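Local coordinates for protein probable CoA-transferase alpha subunit (Rhodococcus jostii, PDB 6COJ) that probably acts as the alpha subunit of a CoA-transferase-family enzyme and is seen bound to a spirocyclic CoA thioester in its ligand pocket, at residues Val144-Thr156 with Gly164-Asn176. The protein carries 1 engineered substitution. Numbering follows the deposited sequence.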
loop_
_atom_site.group_PDB
_atom_site.type_symbol
_atom_site.label_atom_id
_atom_site.label_comp_id
_atom_site.label_asym_id
_atom_site.label_seq_id
_atom_site.Cartn_x
_atom_site.Cartn_y
_atom_site.Cartn_z
ATOM N N VAL A 144 -16.119 -8.176 17.045
ATOM C CA VAL A 144 -15.308 -6.964 17.059
ATOM C C VAL A 144 -16.157 -5.761 17.468
ATOM O O VAL A 144 -15.706 -4.891 18.224
ATOM C CB VAL A 144 -14.610 -6.763 15.702
ATOM C CG1 VAL A 144 -13.861 -5.438 15.691
ATOM C CG2 VAL A 144 -13.660 -7.916 15.434
ATOM N N ARG A 145 -17.418 -5.713 17.008
ATOM C CA ARG A 145 -18.308 -4.613 17.381
ATOM C C ARG A 145 -18.467 -4.510 18.892
ATOM O O ARG A 145 -18.502 -3.405 19.443
ATOM C CB ARG A 145 -19.685 -4.791 16.737
ATOM C CG ARG A 145 -19.667 -4.874 15.217
ATOM C CD ARG A 145 -19.026 -3.641 14.584
ATOM N NE ARG A 145 -19.639 -2.377 14.978
ATOM C CZ ARG A 145 -20.719 -1.855 14.408
ATOM N NH1 ARG A 145 -21.325 -2.491 13.413
ATOM N NH2 ARG A 145 -21.204 -0.693 14.832
ATOM N N ARG A 146 -18.603 -5.639 19.559
ATOM C CA ARG A 146 -18.795 -5.653 21.020
ATOM C C ARG A 146 -17.533 -5.366 21.802
ATOM O O ARG A 146 -17.605 -4.813 22.837
ATOM C CB ARG A 146 -19.357 -6.963 21.474
ATOM C CG ARG A 146 -20.729 -7.252 20.987
ATOM C CD ARG A 146 -21.576 -7.918 22.055
ATOM N NE ARG A 146 -21.160 -9.201 22.644
ATOM C CZ ARG A 146 -20.800 -9.339 23.924
ATOM N NH1 ARG A 146 -20.524 -10.531 24.398
ATOM N NH2 ARG A 146 -20.678 -8.279 24.742
ATOM N N PHE A 147 -16.383 -5.792 21.298
ATOM C CA PHE A 147 -15.130 -5.417 21.946
ATOM C C PHE A 147 -14.988 -3.900 22.029
ATOM O O PHE A 147 -14.464 -3.370 23.018
ATOM C CB PHE A 147 -13.934 -5.983 21.175
ATOM C CG PHE A 147 -13.602 -7.414 21.494
ATOM C CD1 PHE A 147 -13.178 -7.784 22.766
ATOM C CD2 PHE A 147 -13.654 -8.385 20.504
ATOM C CE1 PHE A 147 -12.857 -9.097 23.044
ATOM C CE2 PHE A 147 -13.327 -9.698 20.769
ATOM C CZ PHE A 147 -12.922 -10.062 22.051
ATOM N N TRP A 148 -15.437 -3.185 20.997
ATOM C CA TRP A 148 -15.208 -1.749 20.894
ATOM C C TRP A 148 -16.392 -0.903 21.320
ATOM O O TRP A 148 -16.194 0.255 21.705
ATOM C CB TRP A 148 -14.906 -1.368 19.450
ATOM C CG TRP A 148 -13.592 -1.799 18.922
ATOM C CD1 TRP A 148 -13.158 -3.081 18.731
ATOM C CD2 TRP A 148 -12.542 -0.941 18.453
ATOM N NE1 TRP A 148 -11.896 -3.070 18.180
ATOM C CE2 TRP A 148 -11.499 -1.769 18.003
ATOM C CE3 TRP A 148 -12.380 0.450 18.388
ATOM C CZ2 TRP A 148 -10.316 -1.254 17.478
ATOM C CZ3 TRP A 148 -11.197 0.959 17.883
ATOM C CH2 TRP A 148 -10.184 0.107 17.429
ATOM N N GLY A 149 -17.614 -1.431 21.236
ATOM C CA GLY A 149 -18.775 -0.588 21.474
ATOM C C GLY A 149 -18.758 0.664 20.618
ATOM O O GLY A 149 -18.422 0.628 19.425
ATOM N N ASP A 150 -19.086 1.803 21.240
ATOM C CA ASP A 150 -19.234 3.052 20.500
ATOM C C ASP A 150 -17.903 3.647 20.049
ATOM O O ASP A 150 -17.912 4.653 19.329
ATOM C CB ASP A 150 -20.048 4.073 21.306
ATOM C CG ASP A 150 -20.517 5.248 20.456
ATOM O OD1 ASP A 150 -21.090 5.005 19.369
ATOM O OD2 ASP A 150 -20.306 6.409 20.870
ATOM N N GLU A 151 -16.771 3.064 20.442
ATOM C CA GLU A 151 -15.488 3.491 19.893
ATOM C C GLU A 151 -15.330 3.084 18.430
ATOM O O GLU A 151 -14.486 3.651 17.728
ATOM C CB GLU A 151 -14.333 2.931 20.735
ATOM C CG GLU A 151 -12.982 3.571 20.419
ATOM C CD GLU A 151 -11.830 3.061 21.266
ATOM O OE1 GLU A 151 -12.060 2.521 22.375
ATOM O OE2 GLU A 151 -10.680 3.218 20.809
ATOM N N LEU A 152 -16.110 2.107 17.961
ATOM C CA LEU A 152 -16.064 1.641 16.576
ATOM C C LEU A 152 -17.428 1.896 15.956
ATOM O O LEU A 152 -18.417 1.262 16.337
ATOM C CB LEU A 152 -15.704 0.156 16.508
ATOM C CG LEU A 152 -15.439 -0.401 15.105
ATOM C CD1 LEU A 152 -14.204 0.251 14.500
ATOM C CD2 LEU A 152 -15.276 -1.906 15.180
ATOM N N ARG A 153 -17.476 2.823 15.004
ATOM C CA ARG A 153 -18.696 3.221 14.319
ATOM C C ARG A 153 -18.633 2.800 12.856
ATOM O O ARG A 153 -17.584 2.427 12.336
ATOM C CB ARG A 153 -18.908 4.738 14.444
ATOM C CG ARG A 153 -19.105 5.192 15.886
ATOM C CD ARG A 153 -19.064 6.699 16.043
ATOM N NE ARG A 153 -19.336 7.051 17.438
ATOM C CZ ARG A 153 -19.234 8.273 17.957
ATOM N NH1 ARG A 153 -18.853 9.297 17.206
ATOM N NH2 ARG A 153 -19.509 8.468 19.240
ATOM N N THR A 154 -19.782 2.867 12.186
ATOM C CA THR A 154 -19.847 2.578 10.762
ATOM C C THR A 154 -19.846 3.867 9.953
ATOM O O THR A 154 -19.996 4.970 10.480
ATOM C CB THR A 154 -21.088 1.759 10.414
ATOM O OG1 THR A 154 -22.267 2.487 10.787
ATOM C CG2 THR A 154 -21.065 0.425 11.139
ATOM N N VAL A 155 -19.667 3.706 8.647
ATOM C CA VAL A 155 -19.767 4.810 7.702
ATOM C C VAL A 155 -20.498 4.291 6.474
ATOM O O VAL A 155 -20.237 3.177 6.010
ATOM C CB VAL A 155 -18.375 5.382 7.344
ATOM C CG1 VAL A 155 -17.477 4.303 6.740
ATOM C CG2 VAL A 155 -18.506 6.574 6.398
ATOM N N THR A 156 -21.436 5.082 5.965
ATOM C CA THR A 156 -22.205 4.705 4.786
ATOM C C THR A 156 -21.646 5.373 3.534
ATOM O O THR A 156 -21.317 6.562 3.543
ATOM C CB THR A 156 -23.669 5.080 4.988
ATOM O OG1 THR A 156 -24.174 4.348 6.107
ATOM C CG2 THR A 156 -24.498 4.726 3.761
ATOM N N GLY A 164 -28.968 0.255 -6.231
ATOM C CA GLY A 164 -29.598 1.318 -5.484
ATOM C C GLY A 164 -29.400 1.229 -3.990
ATOM O O GLY A 164 -29.865 2.117 -3.271
ATOM N N LYS A 165 -28.703 0.207 -3.503
ATOM C CA LYS A 165 -28.460 0.045 -2.076
ATOM C C LYS A 165 -27.094 0.606 -1.715
ATOM O O LYS A 165 -26.107 0.355 -2.407
ATOM C CB LYS A 165 -28.485 -1.427 -1.677
ATOM C CG LYS A 165 -29.831 -2.108 -1.760
ATOM C CD LYS A 165 -29.665 -3.550 -1.308
ATOM C CE LYS A 165 -30.973 -4.295 -1.312
ATOM N NZ LYS A 165 -31.451 -4.509 -2.703
ATOM N N SER A 166 -27.032 1.330 -0.607
ATOM C CA SER A 166 -25.786 1.924 -0.140
ATOM C C SER A 166 -25.115 1.012 0.876
ATOM O O SER A 166 -25.763 0.504 1.798
ATOM C CB SER A 166 -26.062 3.277 0.509
ATOM O OG SER A 166 -26.682 4.149 -0.424
ATOM N N GLU A 167 -23.816 0.811 0.706
ATOM C CA GLU A 167 -23.063 -0.035 1.616
ATOM C C GLU A 167 -22.726 0.727 2.882
ATOM O O GLU A 167 -22.301 1.884 2.832
ATOM C CB GLU A 167 -21.748 -0.437 0.967
ATOM C CG GLU A 167 -21.890 -1.363 -0.190
ATOM C CD GLU A 167 -20.579 -2.041 -0.526
ATOM O OE1 GLU A 167 -20.441 -2.486 -1.680
ATOM O OE2 GLU A 167 -19.701 -2.129 0.359
ATOM N N THR A 168 -22.882 0.057 4.020
ATOM C CA THR A 168 -22.441 0.576 5.307
ATOM C C THR A 168 -21.291 -0.299 5.789
ATOM O O THR A 168 -21.437 -1.521 5.896
ATOM C CB THR A 168 -23.589 0.586 6.313
ATOM O OG1 THR A 168 -24.608 1.479 5.851
ATOM C CG2 THR A 168 -23.114 1.073 7.658
ATOM N N LEU A 169 -20.144 0.322 6.028
ATOM C CA LEU A 169 -18.902 -0.378 6.326
ATOM C C LEU A 169 -18.388 0.041 7.698
ATOM O O LEU A 169 -18.834 1.033 8.278
ATOM C CB LEU A 169 -17.857 -0.053 5.255
ATOM C CG LEU A 169 -18.237 -0.488 3.840
ATOM C CD1 LEU A 169 -17.603 0.430 2.802
ATOM C CD2 LEU A 169 -17.825 -1.927 3.644
ATOM N N ILE A 170 -17.441 -0.727 8.234
ATOM C CA ILE A 170 -16.748 -0.296 9.445
ATOM C C ILE A 170 -15.936 0.947 9.116
ATOM O O ILE A 170 -15.217 0.985 8.110
ATOM C CB ILE A 170 -15.819 -1.408 9.956
ATOM C CG1 ILE A 170 -16.598 -2.690 10.269
ATOM C CG2 ILE A 170 -15.014 -0.927 11.158
ATOM C CD1 ILE A 170 -17.573 -2.566 11.437
ATOM N N ALA A 171 -16.044 1.974 9.950
ATOM C CA ALA A 171 -15.128 3.112 9.876
ATOM C C ALA A 171 -13.995 2.813 10.843
ATOM O O ALA A 171 -14.112 3.049 12.049
ATOM C CB ALA A 171 -15.850 4.403 10.254
ATOM N N MET A 172 -12.911 2.239 10.346
ATOM C CA MET A 172 -11.794 1.955 11.234
ATOM C C MET A 172 -11.134 3.266 11.634
ATOM O O MET A 172 -10.631 3.984 10.764
ATOM C CB MET A 172 -10.784 1.065 10.517
ATOM C CG MET A 172 -9.560 0.779 11.369
ATOM S SD MET A 172 -9.984 -0.156 12.848
ATOM C CE MET A 172 -8.492 0.139 13.781
ATOM N N PRO A 173 -11.121 3.630 12.914
ATOM C CA PRO A 173 -10.469 4.883 13.304
ATOM C C PRO A 173 -8.958 4.780 13.157
ATOM O O PRO A 173 -8.365 3.698 13.242
ATOM C CB PRO A 173 -10.859 5.033 14.780
ATOM C CG PRO A 173 -10.991 3.602 15.249
ATOM C CD PRO A 173 -11.635 2.888 14.080
ATOM N N ALA A 174 -8.333 5.934 12.950
ATOM C CA ALA A 174 -6.879 5.977 12.894
ATOM C C ALA A 174 -6.273 5.477 14.199
ATOM O O ALA A 174 -6.724 5.835 15.296
ATOM C CB ALA A 174 -6.418 7.408 12.637
ATOM N N LEU A 175 -5.247 4.638 14.074
ATOM C CA LEU A 175 -4.466 4.191 15.227
ATOM C C LEU A 175 -3.248 5.103 15.393
ATOM O O LEU A 175 -2.099 4.733 15.129
ATOM C CB LEU A 175 -4.074 2.722 15.062
ATOM C CG LEU A 175 -5.246 1.730 15.075
ATOM C CD1 LEU A 175 -4.792 0.338 14.653
ATOM C CD2 LEU A 175 -5.903 1.686 16.452
ATOM N N ASN A 176 -3.522 6.335 15.814
ATOM C CA ASN A 176 -2.446 7.283 16.061
ATOM C C ASN A 176 -1.653 6.852 17.285
ATOM O O ASN A 176 -2.220 6.450 18.302
ATOM C CB ASN A 176 -3.023 8.676 16.299
ATOM C CG ASN A 176 -3.965 9.098 15.194
ATOM O OD1 ASN A 176 -3.530 9.432 14.099
ATOM N ND2 ASN A 176 -5.264 9.073 15.474
#
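V155 and L169 pair across an antiparallel beta hairpin, strands 153-156 and 168-173, with a backbone hydrogen bond each way: V155 N to L169 O at 2.8 Å and L169 N to V155 O, the latter nearly straight at 176°. A third bond, A171 N to R153 O, approaches in the carbonyl plane. Strand 133-136 adds to the far side of 168-173 through backbone bonds of I170 with I136 and M172 with L134, giving a three-stranded sheet.

L152 packs between helix 144-148 and strand 168-173. Its CB leads to CG anti to the backbone N (chi1 -172°), a torsion that carries the branch toward strand 168-173. CG lies 4.0 Å from I170 CG2; beyond it CD1 touches I170 CG2 at 3.6 Å and P173 CD at 3.7 Å, while also sitting over one face of the W148 ring, displaced toward its rim. CD2 lies 4.1 Å from I170 CG2. An alanine here would probably open a gap between I170, P173 and the indole, which would lose the methyl lying over that face.

W148 also packs CZ3 against P173 CG and makes an oblique Met-aromatic contact with M172, while its NE1 is bonded to E114 O. On the sheet face carrying V155 and A171, V155 packs against V155 of the second subunit, placing the hairpin at the subunit interface. T156 and T168, a non-hydrogen-bonded pair, share the other face, where their OG1 atoms hydrogen-bond at 2.9 Å.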